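Local coordinates for protein glycoside Hydrolase (Bacteroides uniformis, PDB 5T99) that probably hydrolyses galactosidic linkages in agarose-derived sugars as a family 2 glycoside hydrolase, and binds galacto-isofagomine in a pocket lined largely by its barrel domain, at residues D51-L57 against W87-T91; K115-N119 against E146-A150; T286-R291 against N405-V409; S392-T397 against Y433-C438. One frame throughout, in Å; residues are numbered along the deposited sequence.

Contact 1 (D51-L57 against W87-T91); sequences DDSWRKL and WYRKT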
loop_
_atom_site.group_PDB
_atom_site.type_symbol
_atom_site.label_atom_id
_atom_site.label_comp_id
_atom_site.label_asym_id
_atom_site.label_seq_id
_atom_site.Cartn_x
_atom_site.Cartn_y
_atom_site.Cartn_z
ATOM N N ASP A 51 16.712 -23.262 -21.910
ATOM C CA ASP A 51 16.819 -22.154 -20.945
ATOM C C ASP A 51 17.836 -22.429 -19.833
ATOM O O ASP A 51 17.729 -21.867 -18.738
ATOM C CB ASP A 51 15.431 -21.820 -20.349
ATOM C CG ASP A 51 14.780 -22.998 -19.600
ATOM O OD1 ASP A 51 15.397 -24.067 -19.392
ATOM O OD2 ASP A 51 13.604 -22.844 -19.236
ATOM N N ASP A 52 18.831 -23.275 -20.116
ATOM C CA ASP A 52 19.815 -23.682 -19.101
ATOM C C ASP A 52 20.768 -22.544 -18.684
ATOM O O ASP A 52 21.283 -22.545 -17.568
ATOM C CB ASP A 52 20.606 -24.904 -19.586
ATOM C CG ASP A 52 21.313 -25.633 -18.453
ATOM O OD1 ASP A 52 22.566 -25.638 -18.440
ATOM O OD2 ASP A 52 20.615 -26.189 -17.571
ATOM N N SER A 53 20.996 -21.577 -19.569
ATOM C CA SER A 53 21.817 -20.400 -19.241
ATOM C C SER A 53 21.055 -19.332 -18.444
ATOM O O SER A 53 21.677 -18.458 -17.843
ATOM C CB SER A 53 22.368 -19.763 -20.522
ATOM O OG SER A 53 21.305 -19.326 -21.364
ATOM N N TRP A 54 19.717 -19.394 -18.468
ATOM C CA TRP A 54 18.854 -18.379 -17.844
ATOM C C TRP A 54 19.036 -18.353 -16.326
ATOM O O TRP A 54 19.204 -19.393 -15.686
ATOM C CB TRP A 54 17.369 -18.635 -18.169
ATOM C CG TRP A 54 16.950 -18.371 -19.596
ATOM C CD1 TRP A 54 17.745 -18.357 -20.703
ATOM C CD2 TRP A 54 15.617 -18.116 -20.061
ATOM N NE1 TRP A 54 16.997 -18.087 -21.821
ATOM C CE2 TRP A 54 15.690 -17.930 -21.457
ATOM C CE3 TRP A 54 14.369 -18.005 -19.427
ATOM C CZ2 TRP A 54 14.561 -17.650 -22.240
ATOM C CZ3 TRP A 54 13.239 -17.729 -20.205
ATOM C CH2 TRP A 54 13.346 -17.554 -21.597
ATOM N N ARG A 55 19.002 -17.152 -15.765
ATOM C CA ARG A 55 19.108 -16.943 -14.321
ATOM C C ARG A 55 18.015 -17.715 -13.569
ATOM O O ARG A 55 16.914 -17.900 -14.082
ATOM C CB ARG A 55 18.999 -15.452 -14.050
ATOM C CG ARG A 55 19.015 -15.021 -12.599
ATOM C CD ARG A 55 18.852 -13.510 -12.562
ATOM N NE ARG A 55 18.228 -13.031 -11.336
ATOM C CZ ARG A 55 17.839 -11.769 -11.137
ATOM N NH1 ARG A 55 18.003 -10.838 -12.088
ATOM N NH2 ARG A 55 17.269 -11.432 -9.983
ATOM N N LYS A 56 18.336 -18.182 -12.368
ATOM C CA LYS A 56 17.385 -18.925 -11.534
ATOM C C LYS A 56 16.929 -18.073 -10.354
ATOM O O LYS A 56 17.752 -17.507 -9.624
ATOM C CB LYS A 56 18.005 -20.236 -11.047
ATOM C CG LYS A 56 17.936 -21.335 -12.094
ATOM C CD LYS A 56 18.687 -22.582 -11.676
ATOM C CE LYS A 56 20.190 -22.397 -11.823
ATOM N NZ LYS A 56 20.903 -23.683 -11.599
ATOM N N LEU A 57 15.612 -18.000 -10.172
ATOM C CA LEU A 57 15.013 -17.171 -9.132
ATOM C C LEU A 57 13.631 -17.670 -8.725
ATOM O O LEU A 57 12.990 -18.439 -9.456
ATOM C CB LEU A 57 14.972 -15.693 -9.561
ATOM C CG LEU A 57 14.106 -15.176 -10.729
ATOM C CD1 LEU A 57 13.992 -16.168 -11.876
ATOM C CD2 LEU A 57 12.708 -14.765 -10.303
ATOM N N TRP A 87 11.171 -12.577 -20.064
ATOM C CA TRP A 87 10.632 -13.913 -20.220
ATOM C C TRP A 87 10.807 -14.683 -18.926
ATOM O O TRP A 87 11.855 -14.581 -18.283
ATOM C CB TRP A 87 11.358 -14.664 -21.337
ATOM C CG TRP A 87 10.844 -14.424 -22.732
ATOM C CD1 TRP A 87 11.268 -13.470 -23.616
ATOM C CD2 TRP A 87 9.838 -15.174 -23.409
ATOM N NE1 TRP A 87 10.577 -13.576 -24.804
ATOM C CE2 TRP A 87 9.701 -14.619 -24.706
ATOM C CE3 TRP A 87 9.030 -16.256 -23.045
ATOM C CZ2 TRP A 87 8.794 -15.105 -25.634
ATOM C CZ3 TRP A 87 8.125 -16.753 -23.982
ATOM C CH2 TRP A 87 8.019 -16.173 -25.264
ATOM N N TYR A 88 9.778 -15.455 -18.560
ATOM C CA TYR A 88 9.867 -16.407 -17.452
ATOM C C TYR A 88 9.452 -17.788 -17.931
ATOM O O TYR A 88 8.488 -17.917 -18.676
ATOM C CB TYR A 88 8.970 -16.014 -16.290
ATOM C CG TYR A 88 9.287 -14.702 -15.617
ATOM C CD1 TYR A 88 9.922 -14.669 -14.381
ATOM C CD2 TYR A 88 8.899 -13.491 -16.192
ATOM C CE1 TYR A 88 10.183 -13.459 -13.745
ATOM C CE2 TYR A 88 9.159 -12.280 -15.566
ATOM C CZ TYR A 88 9.796 -12.278 -14.348
ATOM O OH TYR A 88 10.047 -11.097 -13.733
ATOM N N ARG A 89 10.181 -18.810 -17.490
ATOM C CA ARG A 89 9.858 -20.197 -17.802
ATOM C C ARG A 89 9.976 -21.020 -16.544
ATOM O O ARG A 89 10.890 -20.807 -15.762
ATOM C CB ARG A 89 10.833 -20.764 -18.837
ATOM C CG ARG A 89 10.621 -20.291 -20.267
ATOM C CD ARG A 89 11.757 -20.795 -21.158
ATOM N NE ARG A 89 11.821 -22.265 -21.224
ATOM C CZ ARG A 89 11.176 -23.042 -22.098
ATOM N NH1 ARG A 89 10.360 -22.542 -23.019
ATOM N NH2 ARG A 89 11.340 -24.356 -22.042
ATOM N N LYS A 90 9.051 -21.951 -16.354
ATOM C CA LYS A 90 9.132 -22.927 -15.274
ATOM C C LYS A 90 8.841 -24.300 -15.852
ATOM O O LYS A 90 7.875 -24.467 -16.585
ATOM C CB LYS A 90 8.142 -22.600 -14.157
ATOM C CG LYS A 90 8.138 -23.617 -13.023
ATOM C CD LYS A 90 7.412 -23.113 -11.785
ATOM C CE LYS A 90 7.355 -24.186 -10.701
ATOM N NZ LYS A 90 6.714 -23.727 -9.435
ATOM N N THR A 91 9.686 -25.269 -15.505
ATOM C CA THR A 91 9.605 -26.629 -16.032
ATOM C C THR A 91 9.276 -27.545 -14.856
ATOM O O THR A 91 9.941 -27.469 -13.822
ATOM C CB THR A 91 10.940 -27.039 -16.712
ATOM O OG1 THR A 91 11.257 -26.096 -17.743
ATOM C CG2 THR A 91 10.867 -28.429 -17.330
#

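Contact 2 (K115-N119 against E146-A150); sequences KVWIN and ENVLA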
loop_
_atom_site.group_PDB
_atom_site.type_symbol
_atom_site.label_atom_id
_atom_site.label_comp_id
_atom_site.label_asym_id
_atom_site.label_seq_id
_atom_site.Cartn_x
_atom_site.Cartn_y
_atom_site.Cartn_z
ATOM N N LYS A 115 1.779 -12.382 -22.044
ATOM C CA LYS A 115 1.321 -13.537 -22.806
ATOM C C LYS A 115 1.775 -14.793 -22.049
ATOM O O LYS A 115 2.869 -14.800 -21.477
ATOM C CB LYS A 115 1.915 -13.521 -24.207
ATOM C CG LYS A 115 1.406 -12.398 -25.100
ATOM C CD LYS A 115 1.791 -12.663 -26.549
ATOM C CE LYS A 115 1.277 -11.593 -27.497
ATOM N NZ LYS A 115 2.095 -10.357 -27.395
ATOM N N VAL A 116 0.938 -15.834 -22.033
ATOM C CA VAL A 116 1.256 -17.075 -21.313
ATOM C C VAL A 116 1.026 -18.305 -22.187
ATOM O O VAL A 116 0.011 -18.397 -22.884
ATOM C CB VAL A 116 0.454 -17.213 -19.990
ATOM C CG1 VAL A 116 0.870 -18.467 -19.224
ATOM C CG2 VAL A 116 0.643 -15.972 -19.120
ATOM N N TRP A 117 1.984 -19.235 -22.130
ATOM C CA TRP A 117 1.941 -20.502 -22.873
ATOM C C TRP A 117 2.125 -21.687 -21.926
ATOM O O TRP A 117 2.894 -21.604 -20.975
ATOM C CB TRP A 117 3.061 -20.567 -23.923
ATOM C CG TRP A 117 2.978 -19.555 -25.030
ATOM C CD1 TRP A 117 2.414 -19.728 -26.265
ATOM C CD2 TRP A 117 3.502 -18.224 -25.014
ATOM N NE1 TRP A 117 2.546 -18.583 -27.014
ATOM C CE2 TRP A 117 3.219 -17.646 -26.272
ATOM C CE3 TRP A 117 4.186 -17.461 -24.059
ATOM C CZ2 TRP A 117 3.595 -16.332 -26.596
ATOM C CZ3 TRP A 117 4.568 -16.160 -24.384
ATOM C CH2 TRP A 117 4.269 -15.608 -25.638
ATOM N N ILE A 118 1.436 -22.788 -22.212
ATOM C CA ILE A 118 1.688 -24.077 -21.539
ATOM C C ILE A 118 2.012 -25.125 -22.622
ATOM O O ILE A 118 1.215 -25.364 -23.544
ATOM C CB ILE A 118 0.528 -24.520 -20.591
ATOM C CG1 ILE A 118 0.863 -25.830 -19.859
ATOM C CG2 ILE A 118 -0.785 -24.693 -21.330
ATOM C CD1 ILE A 118 1.960 -25.706 -18.830
ATOM N N ASN A 119 3.202 -25.716 -22.516
ATOM C CA ASN A 119 3.700 -26.675 -23.509
ATOM C C ASN A 119 3.576 -26.167 -24.961
ATOM O O ASN A 119 3.169 -26.912 -25.865
ATOM C CB ASN A 119 3.002 -28.025 -23.314
ATOM C CG ASN A 119 3.278 -28.620 -21.949
ATOM O OD1 ASN A 119 4.370 -28.456 -21.410
ATOM N ND2 ASN A 119 2.290 -29.317 -21.380
ATOM N N GLU A 146 7.463 -33.990 -18.502
ATOM C CA GLU A 146 7.813 -32.596 -18.251
ATOM C C GLU A 146 6.798 -31.645 -18.883
ATOM O O GLU A 146 6.226 -31.944 -19.930
ATOM C CB GLU A 146 9.232 -32.298 -18.742
ATOM C CG GLU A 146 10.318 -32.918 -17.865
ATOM C CD GLU A 146 10.421 -32.289 -16.479
ATOM O OE1 GLU A 146 9.780 -31.249 -16.219
ATOM O OE2 GLU A 146 11.153 -32.834 -15.631
ATOM N N ASN A 147 6.571 -30.518 -18.207
ATOM C CA ASN A 147 5.691 -29.445 -18.673
ATOM C C ASN A 147 6.441 -28.132 -18.577
ATOM O O ASN A 147 7.302 -27.981 -17.725
ATOM C CB ASN A 147 4.423 -29.339 -17.816
ATOM C CG ASN A 147 3.566 -30.579 -17.877
ATOM O OD1 ASN A 147 2.568 -30.623 -18.601
ATOM N ND2 ASN A 147 3.943 -31.597 -17.120
ATOM N N VAL A 148 6.092 -27.179 -19.436
ATOM C CA VAL A 148 6.768 -25.887 -19.500
ATOM C C VAL A 148 5.738 -24.757 -19.550
ATOM O O VAL A 148 5.035 -24.565 -20.555
ATOM C CB VAL A 148 7.715 -25.814 -20.729
ATOM C CG1 VAL A 148 8.339 -24.433 -20.876
ATOM C CG2 VAL A 148 8.816 -26.873 -20.626
ATOM N N LEU A 149 5.676 -24.009 -18.456
ATOM C CA LEU A 149 4.899 -22.792 -18.388
ATOM C C LEU A 149 5.818 -21.622 -18.729
ATOM O O LEU A 149 6.844 -21.428 -18.061
ATOM C CB LEU A 149 4.311 -22.618 -16.980
ATOM C CG LEU A 149 3.390 -21.420 -16.739
ATOM C CD1 LEU A 149 2.227 -21.434 -17.715
ATOM C CD2 LEU A 149 2.913 -21.423 -15.293
ATOM N N ALA A 150 5.439 -20.858 -19.762
ATOM C CA ALA A 150 6.215 -19.714 -20.247
ATOM C C ALA A 150 5.382 -18.447 -20.183
ATOM O O ALA A 150 4.242 -18.445 -20.622
ATOM C CB ALA A 150 6.666 -19.948 -21.680
#

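Contact 3 (T286-R291 against N405-V409); sequences TDFGIR and NHPSV. With EDO (1,2-ethanediol), chain J.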
loop_
_atom_site.group_PDB
_atom_site.type_symbol
_atom_site.label_atom_id
_atom_site.label_comp_id
_atom_site.label_asym_id
_atom_site.label_seq_id
_atom_site.Cartn_x
_atom_site.Cartn_y
_atom_site.Cartn_z
ATOM N N THR A 286 -12.151 -18.125 2.974
ATOM C CA THR A 286 -12.357 -16.689 2.771
ATOM C C THR A 286 -12.200 -15.966 4.121
ATOM O O THR A 286 -12.848 -16.320 5.106
ATOM C CB THR A 286 -13.765 -16.369 2.210
ATOM O OG1 THR A 286 -14.016 -17.112 1.010
ATOM C CG2 THR A 286 -13.906 -14.866 1.907
ATOM N N ASP A 287 -11.344 -14.951 4.164
ATOM C CA ASP A 287 -11.223 -14.124 5.358
ATOM C C ASP A 287 -12.253 -13.024 5.259
ATOM O O ASP A 287 -12.511 -12.515 4.158
ATOM C CB ASP A 287 -9.818 -13.549 5.482
ATOM C CG ASP A 287 -8.794 -14.596 5.896
ATOM O OD1 ASP A 287 -9.101 -15.449 6.762
ATOM O OD2 ASP A 287 -7.672 -14.560 5.371
ATOM N N PHE A 288 -12.877 -12.690 6.387
ATOM C CA PHE A 288 -13.883 -11.627 6.417
ATOM C C PHE A 288 -14.022 -11.009 7.797
ATOM O O PHE A 288 -13.585 -11.591 8.789
ATOM C CB PHE A 288 -15.242 -12.135 5.910
ATOM C CG PHE A 288 -15.999 -12.981 6.908
ATOM C CD1 PHE A 288 -16.894 -12.400 7.796
ATOM C CD2 PHE A 288 -15.818 -14.359 6.956
ATOM C CE1 PHE A 288 -17.586 -13.171 8.720
ATOM C CE2 PHE A 288 -16.510 -15.136 7.875
ATOM C CZ PHE A 288 -17.402 -14.544 8.752
ATOM N N GLY A 289 -14.631 -9.825 7.832
ATOM C CA GLY A 289 -14.932 -9.115 9.059
ATOM C C GLY A 289 -16.395 -8.718 9.138
ATOM O O GLY A 289 -17.125 -8.763 8.137
ATOM N N ILE A 290 -16.804 -8.324 10.342
ATOM C CA ILE A 290 -18.175 -7.948 10.630
ATOM C C ILE A 290 -18.230 -6.471 11.026
ATOM O O ILE A 290 -17.896 -6.090 12.157
ATOM C CB ILE A 290 -18.784 -8.848 11.729
ATOM C CG1 ILE A 290 -18.675 -10.324 11.316
ATOM C CG2 ILE A 290 -20.233 -8.459 12.003
ATOM C CD1 ILE A 290 -19.323 -11.320 12.270
ATOM N N ARG A 291 -18.651 -5.647 10.076
ATOM C CA ARG A 291 -18.839 -4.220 10.302
ATOM C C ARG A 291 -19.876 -3.718 9.322
ATOM O O ARG A 291 -20.017 -4.281 8.232
ATOM C CB ARG A 291 -17.505 -3.438 10.183
ATOM C CG ARG A 291 -17.103 -2.904 8.801
ATOM C CD ARG A 291 -16.679 -4.010 7.872
ATOM N NE ARG A 291 -16.376 -3.536 6.513
ATOM C CZ ARG A 291 -17.255 -3.428 5.504
ATOM N NH1 ARG A 291 -16.827 -3.015 4.317
ATOM N NH2 ARG A 291 -18.552 -3.721 5.655
ATOM N N ASN A 405 -14.778 -9.047 -0.387
ATOM C CA ASN A 405 -14.833 -9.626 0.953
ATOM C C ASN A 405 -13.942 -8.950 1.987
ATOM O O ASN A 405 -14.101 -9.224 3.178
ATOM C CB ASN A 405 -14.501 -11.110 0.889
ATOM C CG ASN A 405 -15.435 -11.850 -0.029
ATOM O OD1 ASN A 405 -16.651 -11.670 0.061
ATOM N ND2 ASN A 405 -14.890 -12.676 -0.929
ATOM N N HIS A 406 -13.014 -8.092 1.570
ATOM C CA HIS A 406 -12.152 -7.387 2.530
ATOM C C HIS A 406 -12.968 -6.391 3.349
ATOM O O HIS A 406 -13.576 -5.492 2.777
ATOM C CB HIS A 406 -11.054 -6.604 1.809
ATOM C CG HIS A 406 -9.988 -7.453 1.194
ATOM N ND1 HIS A 406 -9.069 -8.158 1.939
ATOM C CD2 HIS A 406 -9.661 -7.668 -0.104
ATOM C CE1 HIS A 406 -8.236 -8.786 1.125
ATOM N NE2 HIS A 406 -8.583 -8.517 -0.119
ATOM N N PRO A 407 -12.993 -6.524 4.683
ATOM C CA PRO A 407 -13.719 -5.506 5.467
ATOM C C PRO A 407 -13.061 -4.123 5.468
ATOM O O PRO A 407 -13.738 -3.139 5.751
ATOM C CB PRO A 407 -13.710 -6.087 6.881
ATOM C CG PRO A 407 -12.520 -6.965 6.911
ATOM C CD PRO A 407 -12.489 -7.602 5.554
ATOM N N SER A 408 -11.764 -4.051 5.164
ATOM C CA SER A 408 -11.062 -2.772 5.051
ATOM C C SER A 408 -11.619 -1.906 3.921
ATOM O O SER A 408 -11.661 -0.705 4.051
ATOM C CB SER A 408 -9.552 -2.979 4.845
ATOM O OG SER A 408 -9.284 -3.691 3.648
ATOM N N VAL A 409 -12.053 -2.513 2.820
ATOM C CA VAL A 409 -12.476 -1.740 1.631
ATOM C C VAL A 409 -13.846 -1.117 1.878
ATOM O O VAL A 409 -14.794 -1.823 2.210
ATOM C CB VAL A 409 -12.520 -2.607 0.351
ATOM C CG1 VAL A 409 -13.006 -1.791 -0.831
ATOM C CG2 VAL A 409 -11.141 -3.174 0.066
HETATM C C1 EDO J . -17.664 -7.645 3.796
HETATM O O1 EDO J . -17.912 -8.084 2.436
HETATM C C2 EDO J . -17.293 -8.797 4.737
HETATM O O2 EDO J . -15.956 -8.676 5.268
#

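Contact 4 (S392-T397 against Y433-C438); sequences SKKDLT and YLADIC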
loop_
_atom_site.group_PDB
_atom_site.type_symbol
_atom_site.label_atom_id
_atom_site.label_comp_id
_atom_site.label_asym_id
_atom_site.label_seq_id
_atom_site.Cartn_x
_atom_site.Cartn_y
_atom_site.Cartn_z
ATOM N N SER A 392 -12.023 -2.718 -19.837
ATOM C CA SER A 392 -12.474 -1.959 -18.649
ATOM C C SER A 392 -13.489 -2.704 -17.797
ATOM O O SER A 392 -13.343 -2.743 -16.576
ATOM C CB SER A 392 -13.047 -0.585 -19.026
ATOM O OG SER A 392 -14.123 -0.700 -19.934
ATOM N N LYS A 393 -14.502 -3.287 -18.437
ATOM C CA LYS A 393 -15.495 -4.078 -17.704
ATOM C C LYS A 393 -14.853 -5.291 -17.042
ATOM O O LYS A 393 -15.125 -5.566 -15.873
ATOM C CB LYS A 393 -16.688 -4.523 -18.576
ATOM C CG LYS A 393 -17.722 -5.332 -17.789
ATOM C CD LYS A 393 -18.898 -5.833 -18.610
ATOM C CE LYS A 393 -19.901 -4.743 -18.893
ATOM N NZ LYS A 393 -21.257 -5.307 -19.125
ATOM N N LYS A 394 -14.029 -6.014 -17.798
ATOM C CA LYS A 394 -13.369 -7.207 -17.269
ATOM C C LYS A 394 -12.453 -6.883 -16.076
ATOM O O LYS A 394 -12.454 -7.621 -15.080
ATOM C CB LYS A 394 -12.563 -7.946 -18.346
ATOM C CG LYS A 394 -13.390 -8.680 -19.390
ATOM C CD LYS A 394 -12.676 -9.942 -19.893
ATOM C CE LYS A 394 -12.904 -11.125 -18.938
ATOM N NZ LYS A 394 -11.901 -12.226 -19.084
ATOM N N ASP A 395 -11.689 -5.797 -16.180
ATOM C CA ASP A 395 -10.772 -5.419 -15.104
ATOM C C ASP A 395 -11.477 -4.892 -13.853
ATOM O O ASP A 395 -11.087 -5.240 -12.738
ATOM C CB ASP A 395 -9.695 -4.433 -15.590
ATOM C CG ASP A 395 -8.598 -5.117 -16.389
ATOM O OD1 ASP A 395 -8.212 -6.252 -16.003
ATOM O OD2 ASP A 395 -8.130 -4.527 -17.402
ATOM N N LEU A 396 -12.499 -4.067 -14.029
ATOM C CA LEU A 396 -13.226 -3.561 -12.878
ATOM C C LEU A 396 -14.021 -4.693 -12.216
ATOM O O LEU A 396 -14.085 -4.775 -10.980
ATOM C CB LEU A 396 -14.145 -2.412 -13.258
ATOM C CG LEU A 396 -14.971 -1.820 -12.117
ATOM C CD1 LEU A 396 -14.078 -1.283 -11.011
ATOM C CD2 LEU A 396 -15.857 -0.724 -12.655
ATOM N N THR A 397 -14.619 -5.555 -13.037
ATOM C CA THR A 397 -15.273 -6.743 -12.532
ATOM C C THR A 397 -14.278 -7.606 -11.753
ATOM O O THR A 397 -14.572 -8.025 -10.636
ATOM C CB THR A 397 -15.960 -7.550 -13.651
ATOM O OG1 THR A 397 -17.028 -6.770 -14.200
ATOM C CG2 THR A 397 -16.529 -8.900 -13.121
ATOM N N TYR A 433 -21.100 4.424 -16.639
ATOM C CA TYR A 433 -20.775 3.071 -17.070
ATOM C C TYR A 433 -20.007 2.293 -15.996
ATOM O O TYR A 433 -20.376 1.158 -15.663
ATOM C CB TYR A 433 -20.001 3.146 -18.405
ATOM C CG TYR A 433 -19.253 1.909 -18.819
ATOM C CD1 TYR A 433 -19.925 0.751 -19.199
ATOM C CD2 TYR A 433 -17.868 1.899 -18.854
ATOM C CE1 TYR A 433 -19.227 -0.391 -19.597
ATOM C CE2 TYR A 433 -17.164 0.768 -19.246
ATOM C CZ TYR A 433 -17.845 -0.372 -19.612
ATOM O OH TYR A 433 -17.125 -1.479 -20.011
ATOM N N LEU A 434 -18.962 2.914 -15.456
ATOM C CA LEU A 434 -18.146 2.296 -14.407
ATOM C C LEU A 434 -18.877 2.236 -13.074
ATOM O O LEU A 434 -18.773 1.249 -12.366
ATOM C CB LEU A 434 -16.818 3.043 -14.229
ATOM C CG LEU A 434 -15.907 3.010 -15.455
ATOM C CD1 LEU A 434 -14.769 4.011 -15.299
ATOM C CD2 LEU A 434 -15.378 1.600 -15.723
ATOM N N ALA A 435 -19.601 3.294 -12.733
ATOM C CA ALA A 435 -20.385 3.299 -11.510
ATOM C C ALA A 435 -21.492 2.244 -11.521
ATOM O O ALA A 435 -21.783 1.670 -10.476
ATOM C CB ALA A 435 -20.969 4.673 -11.253
ATOM N N ASP A 436 -22.116 1.998 -12.682
ATOM C CA ASP A 436 -23.178 0.981 -12.772
ATOM C C ASP A 436 -22.650 -0.423 -12.502
ATOM O O ASP A 436 -23.303 -1.191 -11.813
ATOM C CB ASP A 436 -23.899 1.013 -14.123
ATOM C CG ASP A 436 -24.755 2.256 -14.313
ATOM O OD1 ASP A 436 -25.043 2.970 -13.321
ATOM O OD2 ASP A 436 -25.130 2.528 -15.483
ATOM N N ILE A 437 -21.460 -0.729 -13.025
ATOM C CA ILE A 437 -20.758 -1.992 -12.741
ATOM C C ILE A 437 -20.458 -2.158 -11.248
ATOM O O ILE A 437 -20.634 -3.251 -10.718
ATOM C CB ILE A 437 -19.465 -2.111 -13.565
ATOM C CG1 ILE A 437 -19.802 -2.302 -15.045
ATOM C CG2 ILE A 437 -18.595 -3.270 -13.091
ATOM C CD1 ILE A 437 -18.697 -1.802 -15.955
ATOM N N CYS A 438 -20.023 -1.089 -10.581
ATOM C CA CYS A 438 -19.856 -1.117 -9.117
ATOM C C CYS A 438 -21.163 -1.495 -8.405
ATOM O O CYS A 438 -21.168 -2.365 -7.525
ATOM C CB CYS A 438 -19.339 0.215 -8.571
ATOM S SG CYS A 438 -17.672 0.648 -9.105
#

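Contact 1 (D51-L57 against W87-T91)
Trp-54, Arg-89 and Asp-51 carry most of this contact, in the family 2 sugar-binding domain, where the turn leading into edge strand 55-57 leans on strand 86-93 of a six-stranded antiparallel sheet. Strand 34-38 lies between those two strands in the sheet, and across this contact they meet through side chains without a backbone bond. The benzene half of the Trp-54 indole does the reaching. Its CZ3 lies 3.5 Å from Arg-89 CD, and its CH2 lies 3.5 Å from Trp-87 CB. Ring and guanidinium planes stand 84° apart, so the arginine offers the indole its methylenes and not a stacked cation. Within its own segment, Asp-51 CB sits over the rim of one face of the ring, 3.7 Å above the Trp-54 plane. A bend at chi3 (62°) lets NE of Arg-89 turn to the Asp-51 carboxylate, while NH1 is bound by the carbonyl oxygens of Ala-44 and Ala-46. With a leucine in place of Arg-89, the Asp-51 carboxylate would probably lose its charge partner and those two carbonyls a donor. In the salt bridge Arg-89 NE is 2.7 Å from Asp-51 OD2, which lies in the guanidinium plane, while NE approaches OD2 from 51° out of the carboxylate plane.

Contact 2 (K115-N119 against E146-A150)
The indole of Trp-117 turns an edge to Ala-150, whose O lies near the ring plane at 3.6 Å from CE3, while the ring of Trp-87 meets the same indole. The other flat groups are the amides of Asn-119 and Asn-147, tilted 36° apart. Asn-119 ND2 donates to Asn-147 OD1 over 3.1 Å, and that oxygen lies in the Asn-119 amide plane. ND2 also serves Tyr-140 O, and Asn-147 OD1 also takes the N-H of Lys-142, so both of these atoms have two partners. Strands 114-118 and 146-153 are antiparallel neighbours in the main sheet of the sugar-binding domain, their segments running at 176°. Trp-117 and Ala-150 form a hydrogen-bonded pair: Trp-117 N reaches Ala-150 O at 2.8 Å, and Ala-150 N reaches Trp-117 O at 2.9 Å. Ile-118 and Leu-149 form the next, non-hydrogen-bonded pair. At Asn-119 the backbone turns left-handed and the strand ends, yet the ladder gains one more rung. Asn-119 N donates to Val-148 O, and the side-chain OD1, in place of a main-chain carbonyl, accepts from Val-148 N at 2.9 Å. On the face holding Ile-118, Leu-149 sets CG anti to its N (chi1 -177°), which, with the turn at chi2, brings CD1 to 3.6 Å from Val-116 CG1.

Contact 3 (T286-R291 against N405-V409)
This is a seam between two domains: the end of strand 279-288 and the residues after it, in the family 2 domain that precedes the barrel, lie against the loop joining helix 388-403 to strand 409-416 of the TIM barrel. That loop enters its strand at the N-terminal end, whereas the pocket residues Asn-416 and Glu-417 lie at the other end. Pro-407 is the centre of the packing. Its CG lies 3.7 Å from Gly-289 N, where no side chain intervenes, and its CB is 3.7 Å from Arg-291 NE. The Arg-291 chain crosses the proline at about a right angle, and a bend at chi2 (-72°) brings the guanidinium over to the loop carbonyls. NE bonds Pro-407 O at 2.8 Å with an N-H...O angle of 167°, in the carbonyl plane and on a lone pair. NH1 adds a weak bond to Val-409 O at 3.2 Å, an oxygen that also receives Arg-445 NE. Both oxygens lie at the guanidinium edge, while C1 of an ethanediol molecule, probably from the crystallisation liquor, sits over one face. The diol O2 accepts from Gly-289 N at 3.1 Å and lies 2.8 Å from Asn-405 O, so that it sits between the two segments. Earlier in the strand, Thr-286 CG2 touches Asn-405 ND2 at 3.7 Å; that amide is itself tied to Val-187 and Val-189. Across this contact the charge of buried Arg-291 is met by neutral carbonyl oxygens and by no carboxylate, so the positive charge is probably eased here by the partial negative charge of backbone oxygens, chiefly Pro-407 O.

Contact 4 (S392-T397 against Y433-C438)
Polar contact comes first at the Tyr-433 hydroxyl, which reaches over to the neighbouring helix and hydrogen-bonds with Ser-392, OH to OG, at 3.1 Å. The serine oxygen lies in the plane of the phenol ring, at its edge, and is also bonded to Phe-388 O one turn earlier. Tyr-433 can span the gap because its CG stands anti to the backbone N (chi1 164°), directing the ring toward helix 388-403. A second polar link stays within segment 392-397: Thr-397 OG1 donates to Lys-393 O at 2.8 Å, from 35° above the carbonyl plane, while Thr-397 N approaches that oxygen from the opposite face. Helices 388-403 and 427-441 precede and follow strand 409-416 of the TIM barrel and lie side by side in its outer layer, their segment axes 10.3 Å apart at closest approach and crossing at -38°. The apolar contacts fill the space between them. Leu-396 extends CD2 to Ile-437 CG2 at 3.8 Å and to Leu-434 CD2 at 3.9 Å, with Cys-438 SG farther off. Leu-434 and Cys-438 pack inward on strand 409-416 as well. At the outer margin Ile-437 CD1 lies over the rim of one face of Tyr-433, one turn earlier, 3.9 Å above the ring plane, and touches Lys-393 CG. Thr-397 OG1 lies 4.0 Å from Ile-437 CG2, the two side chains crossing at about a right angle. Exchanging Thr-397 for a glycine would probably leave Lys-393 O without its second donor and open a gap beside Ile-437.

In the fold
Contacts 1 and 2 share one antiparallel sheet: their centres are 12 Å apart, and strands 86-93 and 146-153 join them directly, with Lys-90 N 2.8 Å from Leu-149 O in a probable hydrogen bond. Contact 4 lies within the barrel, and contact 3 joins the barrel to the domain before it; their centres are 21 Å apart, and their segments alternate along the chain in the order 286-291, 392-397, 405-409, 433-438. The two groups do not touch; contacts 2 and 4 come nearest, about 13 Å between closest atoms. Strand 409-416 links contacts 3 and 4 to the galacto-isofagomine pocket: Asn-416, at the C-terminal end of that strand, and Glu-417 just beyond it help to line the pocket.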